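Local coordinates for water-soluble chlorophyll protein (Brassicaceae, PDB 5HPZ) that binds chlorophyll in a water-soluble tetramer of beta-trefoil subunits related to Kunitz protease inhibitors, and probably tunes the pigment's spectrum by deforming its ring, at residues A[32-45]-A[106-118]. Sequence-based numbering, arbitrary orientation.
Sequences PAAINILPFCPLGI and AKEPAIIIGGERT. With 68G (13'2-hydroxyl-Chlorophyll a), chain C.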
loop_
_atom_site.group_PDB
_atom_site.type_symbol
_atom_site.label_atom_id
_atom_site.label_comp_id
_atom_site.label_asym_id
_atom_site.label_seq_id
_atom_site.Cartn_x
_atom_site.Cartn_y
_atom_site.Cartn_z
ATOM N N PRO A 32 15.515 3.455 -3.916
ATOM C CA PRO A 32 14.313 4.291 -4.018
ATOM C C PRO A 32 13.245 3.896 -3.010
ATOM O O PRO A 32 13.069 2.692 -2.728
ATOM C CB PRO A 32 13.780 3.992 -5.431
ATOM C CG PRO A 32 14.878 3.322 -6.129
ATOM C CD PRO A 32 15.675 2.610 -5.104
ATOM N N ALA A 33 12.477 4.877 -2.545
ATOM C CA ALA A 33 11.362 4.572 -1.708
ATOM C C ALA A 33 10.467 5.724 -1.682
ATOM O O ALA A 33 10.934 6.847 -1.770
ATOM C CB ALA A 33 11.816 4.254 -0.288
ATOM N N ALA A 34 9.169 5.461 -1.564
ATOM C CA ALA A 34 8.230 6.522 -1.497
ATOM C C ALA A 34 8.436 7.307 -0.185
ATOM O O ALA A 34 8.654 6.721 0.918
ATOM C CB ALA A 34 6.792 6.038 -1.644
ATOM N N ILE A 35 8.496 8.621 -0.350
ATOM C CA ILE A 35 8.612 9.523 0.817
ATOM C C ILE A 35 7.349 10.287 1.089
ATOM O O ILE A 35 7.187 10.839 2.145
ATOM C CB ILE A 35 9.835 10.452 0.716
ATOM C CG1 ILE A 35 9.834 11.366 -0.520
ATOM C CG2 ILE A 35 11.123 9.608 0.755
ATOM C CD1 ILE A 35 10.982 12.375 -0.454
ATOM N N ASN A 36 6.421 10.254 0.161
ATOM C CA ASN A 36 5.083 10.766 0.357
ATOM C C ASN A 36 4.075 9.646 -0.001
ATOM O O ASN A 36 4.396 8.727 -0.741
ATOM C CB ASN A 36 4.891 12.010 -0.521
ATOM C CG ASN A 36 5.669 13.172 0.017
ATOM O OD1 ASN A 36 5.429 13.574 1.112
ATOM N ND2 ASN A 36 6.669 13.620 -0.696
ATOM N N ILE A 37 2.869 9.743 0.523
ATOM C CA ILE A 37 1.843 8.732 0.282
ATOM C C ILE A 37 1.092 8.938 -1.011
ATOM O O ILE A 37 1.072 8.093 -1.892
ATOM C CB ILE A 37 0.868 8.622 1.458
ATOM C CG1 ILE A 37 1.667 8.228 2.725
ATOM C CG2 ILE A 37 -0.203 7.608 1.090
ATOM C CD1 ILE A 37 0.879 8.194 4.006
ATOM N N LEU A 38 0.453 10.064 -1.158
ATOM C CA LEU A 38 -0.258 10.271 -2.410
ATOM C C LEU A 38 -0.258 11.781 -2.691
ATOM O O LEU A 38 -0.718 12.559 -1.828
ATOM C CB LEU A 38 -1.663 9.750 -2.250
ATOM C CG LEU A 38 -2.410 9.242 -3.473
ATOM C CD1 LEU A 38 -1.716 8.039 -4.068
ATOM C CD2 LEU A 38 -3.832 8.878 -3.095
ATOM N N PRO A 39 0.292 12.220 -3.830
ATOM C CA PRO A 39 1.010 11.385 -4.806
ATOM C C PRO A 39 2.312 10.750 -4.249
ATOM O O PRO A 39 2.886 11.254 -3.304
ATOM C CB PRO A 39 1.324 12.393 -5.970
ATOM C CG PRO A 39 1.311 13.731 -5.277
ATOM C CD PRO A 39 0.244 13.637 -4.243
ATOM N N PHE A 40 2.718 9.585 -4.760
ATOM C CA PHE A 40 3.956 8.934 -4.256
ATOM C C PHE A 40 5.181 9.211 -5.183
ATOM O O PHE A 40 6.308 8.774 -4.876
ATOM C CB PHE A 40 3.753 7.427 -3.988
ATOM C CG PHE A 40 3.051 6.720 -5.101
ATOM C CD1 PHE A 40 3.691 6.537 -6.338
ATOM C CD2 PHE A 40 1.749 6.262 -4.940
ATOM C CE1 PHE A 40 3.030 5.938 -7.389
ATOM C CE2 PHE A 40 1.092 5.627 -5.984
ATOM C CZ PHE A 40 1.730 5.485 -7.213
ATOM N N CYS A 41 4.947 9.932 -6.282
ATOM C CA CYS A 41 5.990 10.395 -7.190
ATOM C C CYS A 41 6.232 11.888 -6.974
ATOM O O CYS A 41 5.292 12.602 -6.747
ATOM C CB CYS A 41 5.491 10.238 -8.603
ATOM S SG CYS A 41 5.102 8.546 -9.041
ATOM N N PRO A 42 7.448 12.374 -7.111
ATOM C CA PRO A 42 8.677 11.563 -7.274
ATOM C C PRO A 42 9.073 10.814 -6.020
ATOM O O PRO A 42 8.742 11.235 -4.925
ATOM C CB PRO A 42 9.773 12.620 -7.538
ATOM C CG PRO A 42 9.238 13.908 -6.980
ATOM C CD PRO A 42 7.726 13.820 -6.871
ATOM N N LEU A 43 9.705 9.670 -6.216
ATOM C CA LEU A 43 10.234 8.838 -5.183
ATOM C C LEU A 43 11.395 9.511 -4.476
ATOM O O LEU A 43 12.129 10.366 -5.068
ATOM C CB LEU A 43 10.764 7.551 -5.791
ATOM C CG LEU A 43 9.707 6.688 -6.456
ATOM C CD1 LEU A 43 10.418 5.521 -7.090
ATOM C CD2 LEU A 43 8.662 6.174 -5.437
ATOM N N GLY A 44 11.596 9.102 -3.217
ATOM C CA GLY A 44 12.735 9.555 -2.441
ATOM C C GLY A 44 13.781 8.490 -2.476
ATOM O O GLY A 44 13.611 7.450 -3.131
ATOM N N ILE A 45 14.850 8.721 -1.725
ATOM C CA ILE A 45 15.924 7.803 -1.579
ATOM C C ILE A 45 16.190 7.540 -0.095
ATOM O O ILE A 45 16.314 8.475 0.694
ATOM C CB ILE A 45 17.207 8.333 -2.241
ATOM C CG1 ILE A 45 16.914 8.775 -3.670
ATOM C CG2 ILE A 45 18.267 7.255 -2.171
ATOM C CD1 ILE A 45 18.085 9.445 -4.366
ATOM N N ALA A 106 11.228 20.947 1.421
ATOM C CA ALA A 106 11.508 21.324 2.813
ATOM C C ALA A 106 12.747 22.213 2.898
ATOM O O ALA A 106 13.569 22.241 1.960
ATOM C CB ALA A 106 11.722 20.060 3.638
ATOM N N LYS A 107 12.935 22.876 4.042
ATOM C CA LYS A 107 14.102 23.726 4.242
ATOM C C LYS A 107 15.370 22.938 4.000
ATOM O O LYS A 107 16.312 23.462 3.440
ATOM C CB LYS A 107 14.139 24.345 5.654
ATOM C CG LYS A 107 13.388 25.657 5.800
ATOM N N GLU A 108 15.403 21.674 4.422
ATOM C CA GLU A 108 16.474 20.734 4.017
ATOM C C GLU A 108 15.850 19.827 2.960
ATOM O O GLU A 108 15.118 18.926 3.290
ATOM C CB GLU A 108 16.932 19.898 5.232
ATOM C CG GLU A 108 17.666 20.704 6.314
ATOM C CD GLU A 108 18.290 19.820 7.393
ATOM O OE1 GLU A 108 17.616 18.886 7.879
ATOM O OE2 GLU A 108 19.440 20.059 7.779
ATOM N N PRO A 109 16.084 20.092 1.686
ATOM C CA PRO A 109 15.154 19.445 0.784
ATOM C C PRO A 109 15.501 17.991 0.534
ATOM O O PRO A 109 16.693 17.583 0.519
ATOM C CB PRO A 109 15.308 20.267 -0.494
ATOM C CG PRO A 109 16.723 20.741 -0.446
ATOM C CD PRO A 109 16.969 21.048 0.996
ATOM N N ALA A 110 14.478 17.216 0.280
ATOM C CA ALA A 110 14.692 15.810 0.047
ATOM C C ALA A 110 15.505 15.620 -1.255
ATOM O O ALA A 110 15.418 16.411 -2.162
ATOM C CB ALA A 110 13.376 15.124 -0.051
ATOM N N ILE A 111 16.282 14.553 -1.331
ATOM C CA ILE A 111 16.844 14.125 -2.597
ATOM C C ILE A 111 15.797 13.195 -3.244
ATOM O O ILE A 111 15.344 12.219 -2.630
ATOM C CB ILE A 111 18.153 13.329 -2.416
ATOM C CG1 ILE A 111 19.160 14.082 -1.531
ATOM C CG2 ILE A 111 18.812 13.056 -3.787
ATOM C CD1 ILE A 111 19.542 15.446 -2.043
ATOM N N ILE A 112 15.390 13.524 -4.454
ATOM C CA ILE A 112 14.354 12.757 -5.118
ATOM C C ILE A 112 14.906 12.065 -6.361
ATOM O O ILE A 112 16.091 12.174 -6.684
ATOM C CB ILE A 112 13.187 13.641 -5.473
ATOM C CG1 ILE A 112 13.694 14.853 -6.242
ATOM C CG2 ILE A 112 12.469 14.070 -4.211
ATOM C CD1 ILE A 112 12.692 15.541 -7.124
ATOM N N ILE A 113 14.054 11.313 -7.026
ATOM C CA ILE A 113 14.403 10.591 -8.212
ATOM C C ILE A 113 13.578 11.192 -9.322
ATOM O O ILE A 113 12.346 11.344 -9.210
ATOM C CB ILE A 113 14.133 9.098 -8.087
ATOM C CG1 ILE A 113 14.865 8.549 -6.865
ATOM C CG2 ILE A 113 14.535 8.394 -9.383
ATOM C CD1 ILE A 113 14.579 7.100 -6.580
ATOM N N GLY A 114 14.252 11.605 -10.395
ATOM C CA GLY A 114 13.544 12.300 -11.474
ATOM C C GLY A 114 14.160 13.554 -12.057
ATOM O O GLY A 114 13.456 14.313 -12.668
ATOM N N GLY A 115 15.442 13.816 -11.819
ATOM C CA GLY A 115 16.054 15.029 -12.350
ATOM C C GLY A 115 16.146 15.044 -13.878
ATOM O O GLY A 115 16.044 13.995 -14.525
ATOM N N GLU A 116 16.333 16.241 -14.434
ATOM C CA GLU A 116 16.639 16.422 -15.870
ATOM C C GLU A 116 18.191 16.520 -15.987
ATOM O O GLU A 116 18.816 17.228 -15.170
ATOM C CB GLU A 116 15.928 17.694 -16.381
ATOM C CG GLU A 116 14.462 17.829 -15.966
ATOM N N ARG A 117 18.795 15.821 -16.964
ATOM C CA ARG A 117 20.262 15.613 -17.036
ATOM C C ARG A 117 21.085 16.893 -16.939
ATOM O O ARG A 117 22.131 16.890 -16.301
ATOM C CB ARG A 117 20.703 14.805 -18.268
ATOM N N THR A 118 20.579 17.986 -17.477
ATOM C CA THR A 118 21.320 19.232 -17.480
ATOM C C THR A 118 20.940 20.223 -16.390
ATOM O O THR A 118 21.759 21.064 -16.061
ATOM C CB THR A 118 21.158 19.931 -18.825
ATOM O OG1 THR A 118 19.762 20.199 -19.019
ATOM C CG2 THR A 118 21.700 19.008 -19.962
HETATM C C1 68G C . 12.522 -2.242 4.978
HETATM C C2 68G C . 11.637 -3.463 4.695
HETATM C C3 68G C . 10.296 -3.461 5.287
HETATM C C4 68G C . 10.003 -2.275 6.147
HETATM C C5 68G C . 9.301 -4.619 5.179
HETATM C C6 68G C . 8.615 -4.672 3.851
HETATM C C7 68G C . 7.896 -3.416 3.491
HETATM C C8 68G C . 6.925 -3.826 2.402
HETATM C C9 68G C . 7.610 -4.239 1.077
HETATM C C10 68G C . 6.054 -2.635 2.092
HETATM C C11 68G C . 4.741 -2.928 2.689
HETATM C C12 68G C . 3.898 -1.773 2.165
HETATM C C13 68G C . 3.139 -1.237 3.379
HETATM C C14 68G C . 2.299 -2.357 4.053
HETATM C C15 68G C . 2.258 -0.078 2.868
HETATM C C16 68G C . 1.898 0.872 4.006
HETATM C C17 68G C . 1.082 1.939 3.294
HETATM C C18 68G C . 0.642 2.878 4.364
HETATM C C19 68G C . 0.411 4.236 3.746
HETATM C C20 68G C . -0.705 2.364 4.874
HETATM O O2A 68G C . 11.949 -0.967 4.528
HETATM C CGA 68G C . 13.014 -0.162 4.269
HETATM O O1A 68G C . 14.191 -0.410 4.575
HETATM C CBA 68G C . 12.677 1.061 3.493
HETATM C CAA 68G C . 12.988 0.723 1.998
HETATM C C2A 68G C . 11.978 -0.289 1.358
HETATM C C3A 68G C . 10.672 0.378 1.223
HETATM C CMA 68G C . 9.660 -0.687 1.517
HETATM C C4A 68G C . 10.514 0.759 -0.183
HETATM C CHB 68G C . 9.485 1.404 -0.728
HETATM N NA 68G C . 11.540 0.244 -0.823
HETATM C C1A 68G C . 12.360 -0.445 -0.017
HETATM C CHA 68G C . 13.412 -1.124 -0.503
HETATM C CBD 68G C . 14.330 -2.022 0.144
HETATM C CGD 68G C . 13.649 -3.119 0.817
HETATM O O1D 68G C . 13.926 -3.459 1.991
HETATM O O2D 68G C . 12.680 -3.753 0.123
HETATM C CED 68G C . 12.061 -4.785 0.859
HETATM O O 68G C . 15.073 -1.458 1.157
HETATM C CAD 68G C . 15.194 -2.496 -0.902
HETATM O OBD 68G C . 16.187 -3.258 -0.704
HETATM C C3D 68G C . 14.784 -1.949 -2.088
HETATM C C2D 68G C . 14.920 -1.809 -3.435
HETATM C CMD 68G C . 15.872 -2.433 -4.195
HETATM C C4D 68G C . 13.741 -1.169 -1.804
HETATM N ND 68G C . 13.228 -0.599 -2.881
HETATM C C1D 68G C . 13.968 -0.992 -3.933
HETATM C CHD 68G C . 13.738 -0.604 -5.247
HETATM C C4C 68G C . 12.756 0.137 -5.793
HETATM N NC 68G C . 11.809 0.774 -5.038
HETATM MG MG 68G C . 11.645 0.643 -3.001
HETATM C C3C 68G C . 12.483 0.481 -7.090
HETATM C CAC 68G C . 13.241 0.047 -8.324
HETATM C CBC 68G C . 12.648 -1.367 -8.655
HETATM C C2C 68G C . 11.389 1.273 -7.107
HETATM C CMC 68G C . 10.837 1.788 -8.229
HETATM C C1C 68G C . 10.956 1.460 -5.825
HETATM C CHC 68G C . 9.909 2.149 -5.347
HETATM C C4B 68G C . 9.315 2.093 -4.134
HETATM N NB 68G C . 9.952 1.706 -3.021
HETATM C C1B 68G C . 9.116 1.751 -1.984
HETATM C C2B 68G C . 7.912 2.171 -2.466
HETATM C CMB 68G C . 6.791 2.339 -1.719
HETATM C C3B 68G C . 8.060 2.430 -3.776
HETATM C CAB 68G C . 7.193 2.823 -4.725
HETATM C CBB 68G C . 5.916 3.614 -4.535
HETATM O O HOH W 1 10.521 9.282 -9.032
HETATM O O HOH W 2 14.762 11.440 -0.065
#
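Leu43 O takes the backbone N-H of Ile113 at 2.9 Å, a bent bond (137° at the hydrogen) with the donor tilted 22° from the carbonyl plane; Ile112 CA adds a CH···O contact to the same oxygen. Water continues the join on both flanks: one accepts from Leu43 N and donates to Ile113 O, another accepts from Ile45 N and donates to Ile111 O. Ile113 is central to the apolar packing. With CG1 anti to its carbonyl carbon (chi1 -56°) and the chain extended beyond, Ile113 CD1 reaches past Leu43 CB and presses on Pro32 CB at 3.4 Å, tighter than usual for two carbons. Ile45 crosses Ile113 at about a right angle, CG1 to CG1 at 3.8 Å, and sends CD1 on to Ile111 CG2. From the loop, Pro42 CG lies against Ile112 CD1, and Ile35 CD1 meets Ala110 CB at 3.7 Å. Pro32 also binds the chlorophyll magnesium through its carbonyl O at 2.5 Å, its ring lying over the macrocycle face on that carbonyl's side, CG 3.8 Å from 68G C3C. Replaced by alanine, Pro32 would keep its carbonyl but lack CG and CD, which is likely to open a gap between Ile113 CD1 and the chlorophyll. The contact ties the pigment-binding hairpin of strands 30-33 and 44-47 to strand 111-113, which pairs with strand 97-99, while Phe82 of strand 78-82 packs on Pro32, Ile45 and Ile113.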